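Local coordinates for molybdopterin-guanine dinucleotide biosynthesis protein B (mobB) (Archaeoglobus fulgidus, PDB 2F1R) that probably binds GTP as a P-loop NTPase relative and is thought to take part in making the molybdopterin-guanine dinucleotide form of the molybdenum cofactor, at residues 55-59 and 60-64; 86-90 and 91-95; 119-122 and 123-127; 136-139 and 140-143. All blocks are in the same frame, centred on the assembly; numbering follows the deposited sequence.

Contact 1. Residues 55-59 and 60-64; sequences KIYNS and GADVV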
loop_
_atom_site.group_PDB
_atom_site.type_symbol
_atom_site.label_atom_id
_atom_site.label_comp_id
_atom_site.label_asym_id
_atom_site.label_seq_id
_atom_site.Cartn_x
_atom_site.Cartn_y
_atom_site.Cartn_z
ATOM N N LYS A 55 -9.464 -2.133 -12.328
ATOM C CA LYS A 55 -9.711 -3.286 -13.222
ATOM C C LYS A 55 -8.748 -4.447 -12.995
ATOM O O LYS A 55 -9.160 -5.611 -12.946
ATOM C CB LYS A 55 -9.572 -2.867 -14.679
ATOM C CG LYS A 55 -10.776 -2.232 -15.221
ATOM C CD LYS A 55 -10.455 -1.503 -16.509
ATOM C CE LYS A 55 -11.374 -0.285 -16.696
ATOM N NZ LYS A 55 -11.416 0.115 -18.124
ATOM N N ILE A 56 -7.457 -4.145 -12.912
ATOM C CA ILE A 56 -6.460 -5.190 -12.641
ATOM C C ILE A 56 -6.764 -5.825 -11.255
ATOM O O ILE A 56 -6.845 -7.043 -11.116
ATOM C CB ILE A 56 -4.991 -4.650 -12.768
ATOM C CG1 ILE A 56 -4.656 -4.353 -14.237
ATOM C CG2 ILE A 56 -4.007 -5.682 -12.234
ATOM C CD1 ILE A 56 -3.751 -3.161 -14.479
ATOM N N TYR A 57 -6.958 -4.980 -10.245
ATOM C CA TYR A 57 -7.314 -5.486 -8.944
ATOM C C TYR A 57 -8.508 -6.460 -8.990
ATOM O O TYR A 57 -8.415 -7.579 -8.490
ATOM C CB TYR A 57 -7.590 -4.383 -7.932
ATOM C CG TYR A 57 -7.798 -4.996 -6.575
ATOM C CD1 TYR A 57 -6.712 -5.270 -5.762
ATOM C CD2 TYR A 57 -9.062 -5.380 -6.138
ATOM C CE1 TYR A 57 -6.870 -5.849 -4.500
ATOM C CE2 TYR A 57 -9.237 -5.972 -4.892
ATOM C CZ TYR A 57 -8.123 -6.193 -4.076
ATOM O OH TYR A 57 -8.244 -6.760 -2.842
ATOM N N ASN A 58 -9.600 -6.035 -9.633
ATOM C CA ASN A 58 -10.811 -6.875 -9.788
ATOM C C ASN A 58 -10.607 -8.210 -10.488
ATOM O O ASN A 58 -11.263 -9.201 -10.176
ATOM C CB ASN A 58 -11.877 -6.081 -10.538
ATOM C CG ASN A 58 -12.699 -5.217 -9.620
ATOM O OD1 ASN A 58 -12.165 -4.571 -8.704
ATOM N ND2 ASN A 58 -14.022 -5.194 -9.844
ATOM N N SER A 59 -9.672 -8.227 -11.435
ATOM C CA SER A 59 -9.380 -9.413 -12.218
ATOM C C SER A 59 -8.648 -10.447 -11.368
ATOM O O SER A 59 -8.517 -11.615 -11.744
ATOM C CB SER A 59 -8.571 -9.013 -13.466
ATOM O OG SER A 59 -7.207 -8.694 -13.134
ATOM N N GLY A 60 -8.198 -10.054 -10.190
ATOM C CA GLY A 60 -7.578 -11.046 -9.327
ATOM C C GLY A 60 -6.114 -10.838 -9.001
ATOM O O GLY A 60 -5.506 -11.704 -8.358
ATOM N N ALA A 61 -5.546 -9.702 -9.416
ATOM C CA ALA A 61 -4.160 -9.328 -9.052
ATOM C C ALA A 61 -4.144 -8.352 -7.885
ATOM O O ALA A 61 -5.015 -7.468 -7.806
ATOM C CB ALA A 61 -3.377 -8.705 -10.255
ATOM N N ASP A 62 -3.167 -8.523 -6.988
ATOM C CA ASP A 62 -2.797 -7.451 -6.060
ATOM C C ASP A 62 -2.007 -6.411 -6.849
ATOM O O ASP A 62 -1.391 -6.734 -7.876
ATOM C CB ASP A 62 -2.002 -8.028 -4.907
ATOM C CG ASP A 62 -2.873 -8.941 -4.022
ATOM O OD1 ASP A 62 -4.146 -8.741 -3.992
ATOM O OD2 ASP A 62 -2.282 -9.813 -3.323
ATOM N N VAL A 63 -2.081 -5.148 -6.421
ATOM C CA VAL A 63 -1.614 -4.061 -7.262
ATOM C C VAL A 63 -0.599 -3.142 -6.533
ATOM O O VAL A 63 -0.823 -2.763 -5.385
ATOM C CB VAL A 63 -2.829 -3.230 -7.746
ATOM C CG1 VAL A 63 -2.381 -1.991 -8.546
ATOM C CG2 VAL A 63 -3.738 -4.116 -8.642
ATOM N N VAL A 64 0.516 -2.844 -7.196
ATOM C CA VAL A 64 1.447 -1.797 -6.712
ATOM C C VAL A 64 1.435 -0.649 -7.698
ATOM O O VAL A 64 1.662 -0.857 -8.886
ATOM C CB VAL A 64 2.914 -2.298 -6.488
ATOM C CG1 VAL A 64 3.836 -1.153 -6.121
ATOM C CG2 VAL A 64 3.002 -3.315 -5.388
#
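Tyr-57 and Val-63 meet where helix 52-59 turns back into strand 62-66, the two short axes running nearly antiparallel (151°). Along Tyr-57, CB rests on Val-63 CG2 at 3.9 Å, which lies at the ring edge. CG stands anti to the backbone N (chi1 -174°), which sends the ring out past the turn: CD1 comes within 3.4 Å of Ala-61 O, and CE1 lies 4.0 Å from Asp-62 OD1. Arg-76 and, from the second subunit, Lys-70 reach the ring in cation-pi contacts; Arg-76 also binds Asp-62 OD1, while Asp-62 OD2 goes to Tyr-96 of the second subunit. Next to Tyr-57 in the helix, Ile-56 CG2 packs on Ala-61 CB at 3.7 Å, and the Ile-56 side chain crosses that of Val-63 at about a right angle. Ile-56 O gathers several donors: Ser-59 OG at 2.6 Å, in the carbonyl plane on a lone pair, and weaker bonds from Ser-59 N, Gly-60 N and Ala-61 N. With an alanine in place of Ser-59, this carbonyl would probably keep only weak backbone donors and the last turn be held less firmly. Gly-60 N gives its straighter bond to Tyr-57 O (3.0 Å), and its positive phi of 117° would jam any CB against Ser-59 O. With Ala-61 N reaching back to Ile-56 O, this is a Schellman motif, passing the chain from helix end to strand.

Contact 2. Residues 86-90 and 91-95; sequences DWIYE and RYLSD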
loop_
_atom_site.group_PDB
_atom_site.type_symbol
_atom_site.label_atom_id
_atom_site.label_comp_id
_atom_site.label_asym_id
_atom_site.label_seq_id
_atom_site.Cartn_x
_atom_site.Cartn_y
_atom_site.Cartn_z
ATOM N N ASP A 86 -1.047 -6.870 14.474
ATOM C CA ASP A 86 0.283 -7.453 14.514
ATOM C C ASP A 86 0.701 -8.032 13.184
ATOM O O ASP A 86 1.897 -7.965 12.838
ATOM C CB ASP A 86 0.364 -8.566 15.548
ATOM C CG ASP A 86 0.014 -8.096 16.976
ATOM O OD1 ASP A 86 0.437 -6.984 17.402
ATOM O OD2 ASP A 86 -0.687 -8.889 17.653
ATOM N N TRP A 87 -0.258 -8.638 12.476
ATOM C CA TRP A 87 -0.065 -9.125 11.113
ATOM C C TRP A 87 0.234 -7.929 10.217
ATOM O O TRP A 87 1.102 -8.012 9.382
ATOM C CB TRP A 87 -1.327 -9.862 10.608
ATOM C CG TRP A 87 -1.189 -10.551 9.292
ATOM C CD1 TRP A 87 -0.753 -11.824 9.096
ATOM C CD2 TRP A 87 -1.466 -10.020 7.973
ATOM N NE1 TRP A 87 -0.757 -12.128 7.756
ATOM C CE2 TRP A 87 -1.192 -11.047 7.042
ATOM C CE3 TRP A 87 -1.929 -8.787 7.490
ATOM C CZ2 TRP A 87 -1.346 -10.877 5.655
ATOM C CZ3 TRP A 87 -2.076 -8.621 6.099
ATOM C CH2 TRP A 87 -1.784 -9.655 5.215
ATOM N N ILE A 88 -0.467 -6.812 10.406
ATOM C CA ILE A 88 -0.207 -5.618 9.603
ATOM C C ILE A 88 1.187 -5.049 9.900
ATOM O O ILE A 88 1.933 -4.785 8.975
ATOM C CB ILE A 88 -1.299 -4.540 9.742
ATOM C CG1 ILE A 88 -2.665 -5.046 9.281
ATOM C CG2 ILE A 88 -0.983 -3.302 8.890
ATOM C CD1 ILE A 88 -3.873 -4.159 9.789
ATOM N N TYR A 89 1.498 -4.843 11.182
ATOM C CA TYR A 89 2.843 -4.426 11.640
ATOM C C TYR A 89 3.965 -5.255 10.985
ATOM O O TYR A 89 4.911 -4.682 10.398
ATOM C CB TYR A 89 2.940 -4.463 13.178
ATOM C CG TYR A 89 4.202 -3.835 13.728
ATOM C CD1 TYR A 89 4.240 -2.471 14.064
ATOM C CD2 TYR A 89 5.391 -4.596 13.883
ATOM C CE1 TYR A 89 5.422 -1.886 14.520
ATOM C CE2 TYR A 89 6.572 -4.005 14.328
ATOM C CZ TYR A 89 6.575 -2.662 14.662
ATOM O OH TYR A 89 7.755 -2.063 15.131
ATOM N N GLU A 90 3.860 -6.590 11.037
ATOM C CA GLU A 90 4.900 -7.445 10.412
ATOM C C GLU A 90 5.124 -7.287 8.923
ATOM O O GLU A 90 6.274 -7.212 8.460
ATOM C CB GLU A 90 4.690 -8.924 10.719
ATOM C CG GLU A 90 4.848 -9.264 12.235
ATOM C CD GLU A 90 6.161 -8.779 12.869
ATOM O OE1 GLU A 90 7.216 -8.702 12.150
ATOM O OE2 GLU A 90 6.129 -8.505 14.106
ATOM N N ARG A 91 4.038 -7.269 8.166
ATOM C CA ARG A 91 4.144 -7.178 6.729
ATOM C C ARG A 91 4.619 -5.818 6.291
ATOM O O ARG A 91 5.262 -5.694 5.250
ATOM C CB ARG A 91 2.791 -7.438 6.068
ATOM C CG ARG A 91 2.243 -8.763 6.393
ATOM C CD ARG A 91 2.587 -9.795 5.331
ATOM N NE ARG A 91 2.438 -11.137 5.898
ATOM C CZ ARG A 91 2.060 -12.211 5.206
ATOM N NH1 ARG A 91 1.765 -12.117 3.913
ATOM N NH2 ARG A 91 1.958 -13.384 5.819
ATOM N N TYR A 92 4.275 -4.787 7.058
ATOM C CA TYR A 92 4.306 -3.460 6.483
ATOM C C TYR A 92 5.077 -2.415 7.268
ATOM O O TYR A 92 5.570 -1.459 6.692
ATOM C CB TYR A 92 2.877 -2.961 6.297
ATOM C CG TYR A 92 2.169 -3.607 5.146
ATOM C CD1 TYR A 92 2.384 -3.169 3.847
ATOM C CD2 TYR A 92 1.298 -4.664 5.351
ATOM C CE1 TYR A 92 1.748 -3.758 2.782
ATOM C CE2 TYR A 92 0.651 -5.270 4.287
ATOM C CZ TYR A 92 0.881 -4.797 3.004
ATOM O OH TYR A 92 0.245 -5.395 1.933
ATOM N N LEU A 93 5.138 -2.583 8.578
ATOM C CA LEU A 93 5.381 -1.453 9.443
ATOM C C LEU A 93 6.601 -1.607 10.342
ATOM O O LEU A 93 6.840 -0.770 11.204
ATOM C CB LEU A 93 4.109 -1.168 10.277
ATOM C CG LEU A 93 2.785 -0.799 9.561
ATOM C CD1 LEU A 93 1.773 -0.236 10.532
ATOM C CD2 LEU A 93 2.934 0.171 8.425
ATOM N N SER A 94 7.380 -2.670 10.132
ATOM C CA SER A 94 8.480 -2.975 11.028
ATOM C C SER A 94 9.680 -1.983 11.029
ATOM O O SER A 94 10.503 -1.995 11.966
ATOM C CB SER A 94 8.929 -4.449 10.872
ATOM O OG SER A 94 9.862 -4.543 9.822
ATOM N N ASP A 95 9.755 -1.070 10.063
ATOM C CA ASP A 95 10.842 -0.093 10.102
ATOM C C ASP A 95 10.405 1.305 10.495
ATOM O O ASP A 95 11.149 2.249 10.356
ATOM C CB ASP A 95 11.566 -0.057 8.782
ATOM C CG ASP A 95 10.640 0.301 7.630
ATOM O OD1 ASP A 95 9.447 -0.082 7.686
ATOM O OD2 ASP A 95 11.125 0.902 6.670
HETATM O O HOH W 1 7.507 -4.740 7.889
#
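The Trp-87 indole carries Arg-91 on one face: Arg-91 CG sits 4.0 Å from the centroid of the six-membered ring, almost on its normal, a CH-pi contact. Further out the guanidinium leans over the rim of the indole; Trp-87 CZ2 lies 3.6 Å above the guanidinium plane, over its centre, and the two planes are 32° apart. The bend of the arginine chain at chi2 (-95°) lays it across the ring. One face of the Tyr-89 ring receives Leu-93 O, offset toward the rim, and Tyr-89 CD1 touches Leu-93 CB at 4.0 Å. Tyr-92 meets Ile-88 O with its ring edge, in plane. The helix ends here: Arg-91 N binds Trp-87 O, Leu-93 N binds Tyr-89 O at 2.8 Å, and Tyr-92 N makes weak bonds to Ile-88 O and Tyr-89 O where the turn widens to pi type. A water joins Glu-90 O (2.8 Å) to Ser-94 N (3.1 Å). Replacing Trp-87 with a serine would probably strip the arginine chain of its flat support and let the guanidinium swing. The arginine's charge probably gains from lying on the indole face, whereas buried Ile-88 and Leu-93 are left to apolar packing, which also meets the second subunit.

Contact 3. Residues 119-122 and 123-127; sequences EEVE and HFRQG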
loop_
_atom_site.group_PDB
_atom_site.type_symbol
_atom_site.label_atom_id
_atom_site.label_comp_id
_atom_site.label_asym_id
_atom_site.label_seq_id
_atom_site.Cartn_x
_atom_site.Cartn_y
_atom_site.Cartn_z
ATOM N N GLU A 119 -16.830 10.966 31.436
ATOM C CA GLU A 119 -17.424 9.645 31.695
ATOM C C GLU A 119 -17.342 8.677 30.493
ATOM O O GLU A 119 -17.457 7.460 30.695
ATOM C CB GLU A 119 -18.885 9.784 32.160
ATOM C CG GLU A 119 -19.866 10.461 31.087
ATOM C CD GLU A 119 -20.091 11.990 31.284
ATOM O OE1 GLU A 119 -19.123 12.789 31.425
ATOM O OE2 GLU A 119 -21.264 12.396 31.292
ATOM N N GLU A 120 -17.125 9.205 29.274
ATOM C CA GLU A 120 -16.845 8.368 28.093
ATOM C C GLU A 120 -15.517 7.594 28.208
ATOM O O GLU A 120 -15.321 6.621 27.509
ATOM C CB GLU A 120 -16.812 9.206 26.801
ATOM C CG GLU A 120 -18.124 9.958 26.487
ATOM C CD GLU A 120 -18.049 10.958 25.310
ATOM O OE1 GLU A 120 -17.044 11.605 24.999
ATOM O OE2 GLU A 120 -19.076 11.164 24.684
ATOM N N VAL A 121 -14.615 8.034 29.087
ATOM C CA VAL A 121 -13.291 7.366 29.275
ATOM C C VAL A 121 -13.456 5.887 29.620
ATOM O O VAL A 121 -12.666 5.046 29.167
ATOM C CB VAL A 121 -12.392 8.059 30.371
ATOM C CG1 VAL A 121 -11.047 7.236 30.604
ATOM C CG2 VAL A 121 -12.068 9.494 29.974
ATOM N N GLU A 122 -14.540 5.573 30.348
ATOM C CA GLU A 122 -14.777 4.221 30.872
ATOM C C GLU A 122 -14.943 3.173 29.786
ATOM O O GLU A 122 -14.822 2.003 30.044
ATOM C CB GLU A 122 -15.979 4.206 31.835
ATOM C CG GLU A 122 -15.697 4.861 33.201
ATOM C CD GLU A 122 -14.513 4.206 33.928
ATOM O OE1 GLU A 122 -14.581 2.983 34.217
ATOM O OE2 GLU A 122 -13.495 4.913 34.180
ATOM N N HIS A 123 -15.221 3.603 28.574
ATOM C CA HIS A 123 -15.520 2.713 27.446
ATOM C C HIS A 123 -14.290 2.371 26.634
ATOM O O HIS A 123 -14.406 1.655 25.640
ATOM C CB HIS A 123 -16.521 3.381 26.514
ATOM C CG HIS A 123 -17.895 3.397 27.077
ATOM N ND1 HIS A 123 -18.667 2.258 27.163
ATOM C CD2 HIS A 123 -18.604 4.390 27.669
ATOM C CE1 HIS A 123 -19.806 2.559 27.762
ATOM N NE2 HIS A 123 -19.782 3.837 28.103
ATOM N N PHE A 124 -13.134 2.900 27.055
ATOM C CA PHE A 124 -11.867 2.695 26.364
ATOM C C PHE A 124 -10.770 2.094 27.229
ATOM O O PHE A 124 -9.612 2.366 27.007
ATOM C CB PHE A 124 -11.422 4.002 25.669
ATOM C CG PHE A 124 -12.471 4.537 24.708
ATOM C CD1 PHE A 124 -12.572 4.032 23.417
ATOM C CD2 PHE A 124 -13.419 5.486 25.141
ATOM C CE1 PHE A 124 -13.581 4.488 22.543
ATOM C CE2 PHE A 124 -14.432 5.947 24.271
ATOM C CZ PHE A 124 -14.509 5.441 22.969
ATOM N N ARG A 125 -11.155 1.225 28.169
ATOM C CA ARG A 125 -10.238 0.546 29.070
ATOM C C ARG A 125 -9.685 -0.800 28.577
ATOM O O ARG A 125 -9.227 -1.594 29.389
ATOM C CB ARG A 125 -10.908 0.336 30.453
ATOM C CG ARG A 125 -11.358 1.622 31.122
ATOM C CD ARG A 125 -11.799 1.470 32.619
ATOM N NE ARG A 125 -11.758 2.832 33.176
ATOM C CZ ARG A 125 -10.676 3.422 33.725
ATOM N NH1 ARG A 125 -9.540 2.744 33.895
ATOM N NH2 ARG A 125 -10.731 4.690 34.142
ATOM N N GLN A 126 -9.729 -1.073 27.274
ATOM C CA GLN A 126 -9.256 -2.371 26.745
ATOM C C GLN A 126 -7.723 -2.526 26.732
ATOM O O GLN A 126 -7.198 -3.644 26.681
ATOM C CB GLN A 126 -9.807 -2.597 25.338
ATOM C CG GLN A 126 -11.379 -2.542 25.251
ATOM C CD GLN A 126 -11.911 -1.158 24.912
ATOM O OE1 GLN A 126 -11.184 -0.163 24.962
ATOM N NE2 GLN A 126 -13.205 -1.086 24.602
ATOM N N GLY A 127 -7.016 -1.405 26.744
ATOM C CA GLY A 127 -5.559 -1.414 26.947
ATOM C C GLY A 127 -5.169 -0.343 27.932
ATOM O O GLY A 127 -6.035 0.311 28.504
HETATM O O HOH W 2 -13.762 -0.171 28.493
#
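Glu-122 and Arg-125 form a salt bridge one turn apart, with OE2 taking two arginine donors, NH2 at 2.8 Å and, by a weak bond, NE at 2.9 Å. NH2 arrives on the syn side of OE2, 24° out of the carboxylate plane, and the two flat groups are turned 32° against each other. The glutamate's bend at chi2 (-57°) brings OE2 to the NE-NH2 edge of the arginine, whose chain is extended from CG to NE. NH2 also has a weak bond to His-141 NE2. Beside this pair, Phe-124 presents its ring edge to Glu-120 O, with CD2 3.2 Å away. Two backbone bonds of the i to i+3 kind shape the turn that brings these groups together: His-123 N to Glu-120 O (3.2 Å) and Phe-124 N to Val-121 O (3.0 Å). A water bridges Glu-122 O and Arg-125 N, spanning the same two residues as the salt bridge, and Gln-126 NE2 turns back to His-123 O at 3.2 Å. Farther out, Arg-111 NH1 holds Phe-124 O, and Val-121 lodges on Ile-129 and Val-132 of strand 129-133. Glu-120 OE1 binds Thr-10 OG1 as well as Lys-117 N, and Phe-124 touches Thr-10. Such spacing marks a 3-10 turn unwinding into a loop, and its Glu-120 and Phe-124 face what is probably the P-loop (Walker A) of this MobB family protein, consistent with its place in the P-loop NTPase clan.

Contact 4. Residues 136-139 and 140-143; sequences ERVD and GHKW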
loop_
_atom_site.group_PDB
_atom_site.type_symbol
_atom_site.label_atom_id
_atom_site.label_comp_id
_atom_site.label_asym_id
_atom_site.label_seq_id
_atom_site.Cartn_x
_atom_site.Cartn_y
_atom_site.Cartn_z
ATOM N N GLU A 136 -12.545 19.416 29.327
ATOM C CA GLU A 136 -12.884 19.379 30.735
ATOM C C GLU A 136 -11.876 18.468 31.446
ATOM O O GLU A 136 -11.550 17.370 30.961
ATOM C CB GLU A 136 -14.290 18.795 30.881
ATOM C CG GLU A 136 -14.835 18.928 32.281
ATOM C CD GLU A 136 -16.200 18.264 32.487
ATOM O OE1 GLU A 136 -16.531 18.154 33.674
ATOM O OE2 GLU A 136 -16.897 17.837 31.502
ATOM N N ARG A 137 -11.376 18.928 32.589
ATOM C CA ARG A 137 -10.502 18.105 33.408
ATOM C C ARG A 137 -11.062 16.731 33.717
ATOM O O ARG A 137 -12.238 16.557 34.021
ATOM C CB ARG A 137 -10.063 18.850 34.685
ATOM C CG ARG A 137 -9.649 17.986 35.872
ATOM C CD ARG A 137 -9.229 18.882 37.113
ATOM N NE ARG A 137 -7.909 19.476 36.878
ATOM C CZ ARG A 137 -6.768 18.825 37.123
ATOM N NH1 ARG A 137 -6.822 17.579 37.632
ATOM N NH2 ARG A 137 -5.589 19.406 36.868
ATOM N N VAL A 138 -10.179 15.749 33.603
ATOM C CA VAL A 138 -10.494 14.368 33.854
ATOM C C VAL A 138 -9.615 13.881 35.041
ATOM O O VAL A 138 -8.441 14.234 35.116
ATOM C CB VAL A 138 -10.246 13.568 32.538
ATOM C CG1 VAL A 138 -9.949 12.118 32.785
ATOM C CG2 VAL A 138 -11.479 13.751 31.548
ATOM N N ASP A 139 -10.182 13.080 35.945
ATOM C CA ASP A 139 -9.433 12.502 37.082
ATOM C C ASP A 139 -8.844 11.130 36.790
ATOM O O ASP A 139 -9.428 10.317 36.065
ATOM C CB ASP A 139 -10.352 12.374 38.302
ATOM C CG ASP A 139 -10.945 13.726 38.732
ATOM O OD1 ASP A 139 -10.171 14.725 38.876
ATOM O OD2 ASP A 139 -12.177 13.769 38.949
ATOM N N GLY A 140 -7.702 10.865 37.393
ATOM C CA GLY A 140 -7.177 9.511 37.480
ATOM C C GLY A 140 -6.259 9.173 36.336
ATOM O O GLY A 140 -5.778 8.049 36.267
ATOM N N HIS A 141 -5.991 10.158 35.466
ATOM C CA HIS A 141 -5.154 9.995 34.265
ATOM C C HIS A 141 -4.405 11.261 33.926
ATOM O O HIS A 141 -4.894 12.369 34.197
ATOM C CB HIS A 141 -6.009 9.661 33.028
ATOM C CG HIS A 141 -6.832 8.431 33.176
ATOM N ND1 HIS A 141 -6.300 7.166 33.057
ATOM C CD2 HIS A 141 -8.143 8.269 33.454
ATOM C CE1 HIS A 141 -7.255 6.278 33.243
ATOM N NE2 HIS A 141 -8.382 6.921 33.483
ATOM N N LYS A 142 -3.258 11.091 33.270
ATOM C CA LYS A 142 -2.571 12.201 32.619
ATOM C C LYS A 142 -3.560 12.904 31.663
ATOM O O LYS A 142 -4.261 12.247 30.900
ATOM C CB LYS A 142 -1.354 11.673 31.865
ATOM C CG LYS A 142 -0.459 12.724 31.322
ATOM C CD LYS A 142 0.747 12.947 32.216
ATOM C CE LYS A 142 1.321 14.373 31.995
ATOM N NZ LYS A 142 2.423 14.398 31.015
ATOM N N TRP A 143 -3.621 14.225 31.711
ATOM C CA TRP A 143 -4.711 14.939 31.056
ATOM C C TRP A 143 -4.189 16.111 30.253
ATOM O O TRP A 143 -3.358 16.854 30.728
ATOM C CB TRP A 143 -5.776 15.398 32.087
ATOM C CG TRP A 143 -6.721 16.450 31.527
ATOM C CD1 TRP A 143 -7.622 16.292 30.479
ATOM C CD2 TRP A 143 -6.856 17.817 31.958
ATOM N NE1 TRP A 143 -8.270 17.474 30.238
ATOM C CE2 TRP A 143 -7.833 18.422 31.130
ATOM C CE3 TRP A 143 -6.236 18.588 32.952
ATOM C CZ2 TRP A 143 -8.219 19.773 31.266
ATOM C CZ3 TRP A 143 -6.607 19.930 33.086
ATOM C CH2 TRP A 143 -7.611 20.507 32.238
#
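Trp-143 lies across the backbone of Arg-137, its indole face toward the arginine CA, which stands 3.7 Å from the centroid of the six-membered ring and 20° off its normal, a CH-pi contact. The two side chains cross at about a right angle. Arg-137 CB follows the rim of the ring, 3.8 Å from Trp-143 CH2. Bent at chi3 (-75°), the arginine then brings its guanidinium round until Trp-143 CE3 lies 3.9 Å above the guanidinium plane, toward its rim, with the two planes 61° apart. Val-138 N occupies the same indole face near the rim, and Val-138 CB touches Trp-143 CD1 at 4.3 Å. Trp-143 NE1 lies 3.4 Å from Glu-136 O but is not directed at it; its hydrogen bond goes to Cys-134 O. Nearer the turn, His-141 takes Val-138 CG1 at its ring edge, 4.3 Å from His-141 CD2. Gly-140 makes the reversal with positive phi, where a CB would collide with Asp-139 O. Packing of aromatic and aliphatic groups thus holds the two arms. The loop joins strand 129-133 to strand 143-144, an outermost strand of the parallel sheet: Val-138 and His-141 rest on Val-132, and Lys-142 pairs with it by backbone bonds.

How the contacts relate
Contacts 1 and 2 are partly buried and both meet the second subunit: strand 62-66 extends its sheet across the interface, and helix 85-93 packs there. Their nearest atoms are about 7 Å apart. Contacts 3 and 4 are surface contacts in loop regions, untouched by the partner chain and across the chain's centre from contact 1; they touch each other through His-141, which meets Val-121 and Arg-125, and both lean on strand 129-133. Chemistry follows place. Contact 1 closes a helix end with backbone bonds over apolar packing, contact 2 lays an arginine on an indole along a helix, contact 3 pairs charges, and contact 4 relies on aromatic and aliphatic packing.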